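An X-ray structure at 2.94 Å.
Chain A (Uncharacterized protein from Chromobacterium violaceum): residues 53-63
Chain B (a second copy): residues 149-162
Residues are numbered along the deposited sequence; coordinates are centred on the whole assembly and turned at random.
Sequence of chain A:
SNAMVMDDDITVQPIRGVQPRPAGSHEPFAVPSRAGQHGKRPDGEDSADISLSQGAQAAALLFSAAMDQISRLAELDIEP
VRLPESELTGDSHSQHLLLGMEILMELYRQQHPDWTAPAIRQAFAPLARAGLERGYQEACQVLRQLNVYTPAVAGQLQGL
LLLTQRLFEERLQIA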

ATOM      1  N   SER A  53     -16.254  -9.208  -3.779  1.00117.00           N
ATOM      2  CA  SER A  53     -15.034  -9.948  -3.509  1.00112.37           C
ATOM      3  C   SER A  53     -14.038  -9.957  -4.677  1.00108.93           C
ATOM      4  O   SER A  53     -12.833  -9.838  -4.467  1.00106.57           O
ATOM      5  CB  SER A  53     -15.412 -11.380  -3.124  1.00113.15           C
ATOM      6  OG  SER A  53     -14.269 -12.194  -2.951  1.00111.61           O
ATOM      7  N   GLN A  54     -14.525 -10.102  -5.904  1.00108.59           N
ATOM      8  CA  GLN A  54     -13.615 -10.054  -7.045  1.00105.90           C
ATOM      9  C   GLN A  54     -13.287  -8.614  -7.448  1.00104.08           C
ATOM     10  O   GLN A  54     -12.313  -8.369  -8.157  1.00102.72           O
ATOM     11  CB  GLN A  54     -14.112 -10.907  -8.218  1.00108.27           C
ATOM     12  CG  GLN A  54     -15.279 -10.331  -8.987  1.00112.33           C
ATOM     13  CD  GLN A  54     -15.847 -11.322  -9.989  1.00115.99           C
ATOM     14  OE1 GLN A  54     -16.272 -12.420  -9.620  1.00116.43           O
ATOM     15  NE2 GLN A  54     -15.868 -10.933 -11.262  1.00117.81           N
ATOM     16  N   GLY A  55     -14.096  -7.669  -6.979  1.00104.17           N
ATOM     17  CA  GLY A  55     -13.773  -6.252  -7.090  1.00102.13           C
ATOM     18  C   GLY A  55     -12.644  -5.895  -6.145  1.00 98.04           C
ATOM     19  O   GLY A  55     -11.672  -5.263  -6.533  1.00 96.39           O
ATOM     20  N   ALA A  56     -12.762  -6.324  -4.896  1.00 97.00           N
ATOM     21  CA  ALA A  56     -11.745  -6.040  -3.881  1.00 94.49           C
ATOM     22  C   ALA A  56     -10.348  -6.490  -4.302  1.00 91.01           C
ATOM     23  O   ALA A  56      -9.390  -5.743  -4.176  1.00 90.06           O
ATOM     24  CB  ALA A  56     -12.132  -6.656  -2.543  1.00 95.55           C
ATOM     25  N   GLN A  57     -10.256  -7.707  -4.816  1.00 89.76           N
ATOM     26  CA  GLN A  57      -8.995  -8.291  -5.269  1.00 87.51           C
ATOM     27  C   GLN A  57      -8.342  -7.489  -6.400  1.00 85.46           C
ATOM     28  O   GLN A  57      -7.121  -7.324  -6.442  1.00 84.03           O
ATOM     29  CB  GLN A  57      -9.255  -9.729  -5.724  1.00 88.58           C
ATOM     30  CG  GLN A  57      -8.154 -10.350  -6.570  1.00 88.58           C
ATOM     31  CD  GLN A  57      -8.684 -11.467  -7.440  1.00 91.33           C
ATOM     32  OE1 GLN A  57      -9.538 -11.251  -8.318  1.00 92.28           O
ATOM     33  NE2 GLN A  57      -8.188 -12.674  -7.205  1.00 91.69           N
ATOM     34  N   ALA A  58      -9.174  -7.004  -7.311  1.00 85.30           N
ATOM     35  CA  ALA A  58      -8.712  -6.191  -8.411  1.00 84.27           C
ATOM     36  C   ALA A  58      -8.053  -4.958  -7.835  1.00 82.31           C
ATOM     37  O   ALA A  58      -6.869  -4.708  -8.064  1.00 80.94           O
ATOM     38  CB  ALA A  58      -9.886  -5.801  -9.320  1.00 86.93           C
ATOM     39  N   ALA A  59      -8.831  -4.214  -7.056  1.00 82.36           N
ATOM     40  CA  ALA A  59      -8.397  -2.958  -6.483  1.00 81.17           C
ATOM     41  C   ALA A  59      -7.114  -3.117  -5.689  1.00 78.87           C
ATOM     42  O   ALA A  59      -6.287  -2.222  -5.680  1.00 78.10           O
ATOM     43  CB  ALA A  59      -9.490  -2.387  -5.608  1.00 84.09           C
ATOM     44  N   ALA A  60      -6.949  -4.260  -5.028  1.00 78.10           N
ATOM     45  CA  ALA A  60      -5.811  -4.477  -4.144  1.00 77.14           C
ATOM     46  C   ALA A  60      -4.580  -4.611  -4.991  1.00 75.48           C
ATOM     47  O   ALA A  60      -3.574  -3.951  -4.745  1.00 75.89           O
ATOM     48  CB  ALA A  60      -6.007  -5.691  -3.321  1.00 77.94           C
ATOM     49  N   LEU A  61      -4.681  -5.447  -6.015  1.00 74.40           N
ATOM     50  CA  LEU A  61      -3.602  -5.623  -6.972  1.00 73.27           C
ATOM     51  C   LEU A  61      -3.122  -4.298  -7.568  1.00 71.98           C
ATOM     52  O   LEU A  61      -1.930  -4.022  -7.589  1.00 71.53           O
ATOM     53  CB  LEU A  61      -4.037  -6.591  -8.066  1.00 73.88           C
ATOM     54  CG  LEU A  61      -4.117  -8.047  -7.596  1.00 74.85           C
ATOM     55  CD1 LEU A  61      -4.824  -8.900  -8.634  1.00 75.94           C
ATOM     56  CD2 LEU A  61      -2.736  -8.610  -7.294  1.00 74.78           C
ATOM     57  N   LEU A  62      -4.058  -3.478  -8.031  1.00 71.83           N
ATOM     58  CA  LEU A  62      -3.746  -2.136  -8.506  1.00 71.25           C
ATOM     59  C   LEU A  62      -3.077  -1.298  -7.404  1.00 71.28           C
ATOM     60  O   LEU A  62      -2.056  -0.631  -7.641  1.00 70.90           O
ATOM     61  CB  LEU A  62      -5.019  -1.447  -9.008  1.00 72.20           C
ATOM     62  CG  LEU A  62      -4.891  -0.118  -9.768  1.00 72.79           C
ATOM     63  CD1 LEU A  62      -3.947  -0.207 -10.941  1.00 71.01           C
ATOM     64  CD2 LEU A  62      -6.244   0.349 -10.258  1.00 75.13           C
ATOM     65  N   PHE A  63      -3.631  -1.351  -6.194  1.00 72.16           N
ATOM     66  CA  PHE A  63      -3.105  -0.530  -5.112  1.00 72.65           C
ATOM     67  C   PHE A  63      -1.654  -0.866  -4.889  1.00 72.69           C
ATOM     68  O   PHE A  63      -0.793   0.012  -4.913  1.00 72.63           O
ATOM     69  CB  PHE A  63      -3.867  -0.719  -3.804  1.00 73.83           C
ATOM     70  CG  PHE A  63      -3.481   0.279  -2.763  1.00 74.52           C
ATOM     71  CD1 PHE A  63      -2.509  -0.015  -1.827  1.00 76.04           C
ATOM     72  CD2 PHE A  63      -4.055   1.531  -2.746  1.00 74.90           C
ATOM     73  CE1 PHE A  63      -2.139   0.917  -0.867  1.00 78.56           C
ATOM     74  CE2 PHE A  63      -3.695   2.466  -1.793  1.00 77.66           C
ATOM     75  CZ  PHE A  63      -2.729   2.159  -0.855  1.00 79.32           C
TER
ATOM     76  N   TYR B 149      -9.454 -13.510 -15.002  1.00 96.12           N
ATOM     77  CA  TYR B 149      -9.652 -12.221 -15.687  1.00 94.54           C
ATOM     78  C   TYR B 149     -10.939 -12.167 -16.544  1.00 96.44           C
ATOM     79  O   TYR B 149     -10.873 -12.160 -17.779  1.00 98.54           O
ATOM     80  CB  TYR B 149      -8.407 -11.923 -16.542  1.00 94.69           C
ATOM     81  CG  TYR B 149      -8.237 -10.494 -17.034  1.00 93.36           C
ATOM     82  CD1 TYR B 149      -8.112  -9.425 -16.139  1.00 90.94           C
ATOM     83  CD2 TYR B 149      -8.151 -10.215 -18.396  1.00 95.25           C
ATOM     84  CE1 TYR B 149      -7.934  -8.108 -16.597  1.00 89.61           C
ATOM     85  CE2 TYR B 149      -7.968  -8.905 -18.863  1.00 94.40           C
ATOM     86  CZ  TYR B 149      -7.859  -7.857 -17.960  1.00 91.73           C
ATOM     87  OH  TYR B 149      -7.684  -6.565 -18.420  1.00 90.71           O
ATOM     88  N   THR B 150     -12.097 -12.122 -15.875  1.00 96.10           N
ATOM     89  CA  THR B 150     -13.421 -12.054 -16.518  1.00 98.25           C
ATOM     90  C   THR B 150     -13.568 -10.791 -17.356  1.00 97.68           C
ATOM     91  O   THR B 150     -12.990  -9.757 -17.017  1.00 95.03           O
ATOM     92  CB  THR B 150     -14.571 -11.987 -15.471  1.00 98.08           C
ATOM     93  OG1 THR B 150     -14.308 -12.875 -14.386  1.00 97.83           O
ATOM     94  CG2 THR B 150     -15.927 -12.347 -16.085  1.00102.31           C
ATOM     95  N   PRO B 151     -14.359 -10.858 -18.445  1.00100.73           N
ATOM     96  CA  PRO B 151     -14.772  -9.616 -19.091  1.00100.55           C
ATOM     97  C   PRO B 151     -15.273  -8.620 -18.052  1.00 97.59           C
ATOM     98  O   PRO B 151     -14.893  -7.451 -18.094  1.00 95.47           O
ATOM     99  CB  PRO B 151     -15.920 -10.060 -20.014  1.00105.02           C
ATOM    100  CG  PRO B 151     -16.173 -11.509 -19.685  1.00107.25           C
ATOM    101  CD  PRO B 151     -14.887 -12.029 -19.161  1.00104.83           C
ATOM    102  N   ALA B 152     -16.094  -9.103 -17.118  1.00 97.70           N
ATOM    103  CA  ALA B 152     -16.602  -8.294 -16.013  1.00 95.60           C
ATOM    104  C   ALA B 152     -15.463  -7.675 -15.192  1.00 91.41           C
ATOM    105  O   ALA B 152     -15.432  -6.457 -14.996  1.00 89.79           O
ATOM    106  CB  ALA B 152     -17.535  -9.122 -15.133  1.00 96.97           C
ATOM    107  N   VAL B 153     -14.519  -8.509 -14.755  1.00 89.84           N
ATOM    108  CA  VAL B 153     -13.395  -8.055 -13.936  1.00 86.63           C
ATOM    109  C   VAL B 153     -12.591  -6.976 -14.632  1.00 85.00           C
ATOM    110  O   VAL B 153     -12.357  -5.913 -14.057  1.00 82.99           O
ATOM    111  CB  VAL B 153     -12.435  -9.198 -13.571  1.00 86.45           C
ATOM    112  CG1 VAL B 153     -11.115  -8.628 -13.065  1.00 84.52           C
ATOM    113  CG2 VAL B 153     -13.039 -10.110 -12.515  1.00 87.41           C
ATOM    114  N   ALA B 154     -12.172  -7.275 -15.864  1.00 86.47           N
ATOM    115  CA  ALA B 154     -11.372  -6.381 -16.707  1.00 85.76           C
ATOM    116  C   ALA B 154     -11.996  -4.999 -16.796  1.00 85.39           C
ATOM    117  O   ALA B 154     -11.350  -3.991 -16.497  1.00 83.62           O
ATOM    118  CB  ALA B 154     -11.221  -6.967 -18.085  1.00 88.26           C
ATOM    119  N   GLY B 155     -13.263  -4.973 -17.190  1.00 87.65           N
ATOM    120  CA  GLY B 155     -14.038  -3.749 -17.240  1.00 88.11           C
ATOM    121  C   GLY B 155     -14.079  -3.044 -15.902  1.00 85.81           C
ATOM    122  O   GLY B 155     -13.957  -1.830 -15.851  1.00 85.18           O
ATOM    123  N   GLN B 156     -14.245  -3.793 -14.816  1.00 85.23           N
ATOM    124  CA  GLN B 156     -14.271  -3.173 -13.494  1.00 83.82           C
ATOM    125  C   GLN B 156     -12.922  -2.487 -13.235  1.00 80.75           C
ATOM    126  O   GLN B 156     -12.857  -1.341 -12.780  1.00 79.54           O
ATOM    127  CB  GLN B 156     -14.608  -4.197 -12.404  1.00 84.04           C
ATOM    128  CG  GLN B 156     -14.612  -3.600 -11.009  1.00 85.79           C
ATOM    129  CD  GLN B 156     -15.775  -4.083 -10.124  1.00 92.06           C
ATOM    130  OE1 GLN B 156     -15.844  -5.260  -9.719  1.00 93.78           O
ATOM    131  NE2 GLN B 156     -16.685  -3.158  -9.800  1.00 93.59           N
ATOM    132  N   LEU B 157     -11.848  -3.191 -13.569  1.00 79.52           N
ATOM    133  CA  LEU B 157     -10.520  -2.711 -13.271  1.00 77.24           C
ATOM    134  C   LEU B 157     -10.200  -1.459 -14.093  1.00 76.71           C
ATOM    135  O   LEU B 157      -9.794  -0.436 -13.544  1.00 75.35           O
ATOM    136  CB  LEU B 157      -9.497  -3.833 -13.476  1.00 77.04           C
ATOM    137  CG  LEU B 157      -8.003  -3.521 -13.315  1.00 75.98           C
ATOM    138  CD1 LEU B 157      -7.697  -2.855 -11.998  1.00 74.97           C
ATOM    139  CD2 LEU B 157      -7.146  -4.774 -13.488  1.00 76.65           C
ATOM    140  N   GLN B 158     -10.405  -1.547 -15.404  1.00 77.99           N
ATOM    141  CA  GLN B 158     -10.244  -0.414 -16.302  1.00 77.93           C
ATOM    142  C   GLN B 158     -11.091   0.746 -15.806  1.00 77.32           C
ATOM    143  O   GLN B 158     -10.711   1.903 -15.960  1.00 76.94           O
ATOM    144  CB  GLN B 158     -10.697  -0.807 -17.703  1.00 81.06           C
ATOM    145  CG  GLN B 158     -10.325   0.163 -18.829  1.00 83.51           C
ATOM    146  CD  GLN B 158     -11.043  -0.194 -20.137  1.00 89.26           C
ATOM    147  OE1 GLN B 158     -12.250  -0.452 -20.148  1.00 91.35           O
ATOM    148  NE2 GLN B 158     -10.301  -0.212 -21.236  1.00 90.91           N
ATOM    149  N   GLY B 159     -12.232   0.434 -15.201  1.00 77.54           N
ATOM    150  CA  GLY B 159     -13.114   1.463 -14.666  1.00 77.43           C
ATOM    151  C   GLY B 159     -12.413   2.219 -13.558  1.00 75.01           C
ATOM    152  O   GLY B 159     -12.378   3.461 -13.541  1.00 74.97           O
ATOM    153  N   LEU B 160     -11.823   1.454 -12.647  1.00 73.01           N
ATOM    154  CA  LEU B 160     -11.173   2.022 -11.496  1.00 70.92           C
ATOM    155  C   LEU B 160      -9.930   2.801 -11.891  1.00 68.84           C
ATOM    156  O   LEU B 160      -9.658   3.851 -11.310  1.00 68.72           O
ATOM    157  CB  LEU B 160     -10.856   0.936 -10.470  1.00 70.83           C
ATOM    158  CG  LEU B 160     -10.179   1.419  -9.174  1.00 70.89           C
ATOM    159  CD1 LEU B 160     -11.031   2.472  -8.461  1.00 73.32           C
ATOM    160  CD2 LEU B 160      -9.826   0.260  -8.240  1.00 70.60           C
ATOM    161  N   LEU B 161      -9.188   2.306 -12.882  1.00 67.53           N
ATOM    162  CA  LEU B 161      -8.045   3.043 -13.409  1.00 65.79           C
ATOM    163  C   LEU B 161      -8.460   4.438 -13.851  1.00 66.10           C
ATOM    164  O   LEU B 161      -7.999   5.430 -13.303  1.00 65.06           O
ATOM    165  CB  LEU B 161      -7.407   2.304 -14.577  1.00 66.17           C
ATOM    166  CG  LEU B 161      -6.325   3.052 -15.381  1.00 66.36           C
ATOM    167  CD1 LEU B 161      -5.182   3.498 -14.496  1.00 64.90           C
ATOM    168  CD2 LEU B 161      -5.786   2.222 -16.547  1.00 66.65           C
ATOM    169  N   LEU B 162      -9.368   4.506 -14.814  1.00 67.48           N
ATOM    170  CA  LEU B 162      -9.751   5.782 -15.404  1.00 68.67           C
ATOM    171  C   LEU B 162     -10.247   6.778 -14.385  1.00 69.36           C
ATOM    172  O   LEU B 162      -9.900   7.962 -14.441  1.00 69.43           O
ATOM    173  CB  LEU B 162     -10.820   5.572 -16.456  1.00 70.67           C
ATOM    174  CG  LEU B 162     -10.429   4.690 -17.638  1.00 70.96           C
ATOM    175  CD1 LEU B 162     -11.534   4.741 -18.671  1.00 72.82           C
ATOM    176  CD2 LEU B 162      -9.074   5.096 -18.222  1.00 66.65           C
TER

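The contact joins two helices from two copies of the same protein. Residues 53-63 of chain A are helical throughout, and in chain B the helix begins at B:Pro151. Their N-to-C directions differ by 47°, and the axes come within 9.8 Å of each other. The CA atoms of A:Ala58 and B:Leu157 are 6.2 Å apart, and those of A:Gly55 and B:Val153 are 7.1 Å apart. The two stretches bury 452 Å² between them, both sides summed.

Apolar packing joins the C-terminal parts of the two stretches. A:Leu62 points toward chain B and is covered more than any other residue here. Its CD2 lies 3.9 Å from CD1 of B:Leu157 and 4.1 Å from CD2 of B:Leu160. One methyl group thus touches two leucines that are three residues apart, nearly one helical turn. The same CD2 is 4.4 Å from the backbone N of B:Leu161. A:Leu62, B:Leu157 and B:Leu160 share one rotamer, chi1 t and chi2 p. A:Ala59 adds a smaller contact, with its CB 3.7 Å from CD2 of B:Leu160. B:Leu160 therefore meets two chain A residues separated by three positions.

Small residues line the middle of the chain A face. A:Ala58 points toward chain B, and its backbone O is 4.4 Å from CD1 of B:Leu157. This O also accepts the helical hydrogen bond from N of A:Leu62, at 3.1 Å. A:Gly55 has no side chain, so its CA is open to the partner. OE1 of B:Gln156 approaches that CA to 3.5 Å. A CB modelled at ideal geometry on A:Gly55 would be 3.0 Å from OE1 of B:Gln156, which is tight.

Polar side chains meet near the N-terminal ends, but no hydrogen bond crosses between the stretches. A:Gln54 points toward chain B, and its NE2 is 3.2 Å from CG2 of B:Val153. This is a close van der Waals contact between an amide nitrogen and a methyl group. NE2 of A:Gln54 is also 4.0 Å from OG1 of B:Thr150, too far for a hydrogen bond. OE1 of A:Gln54 is hydrogen-bonded to a residue adjoining one of the stretches. B:Thr150 occupies the N-cap position, but its side chain makes no capping bond. Its backbone O does accept a hydrogen bond from N of B:Ala154, at 2.9 Å.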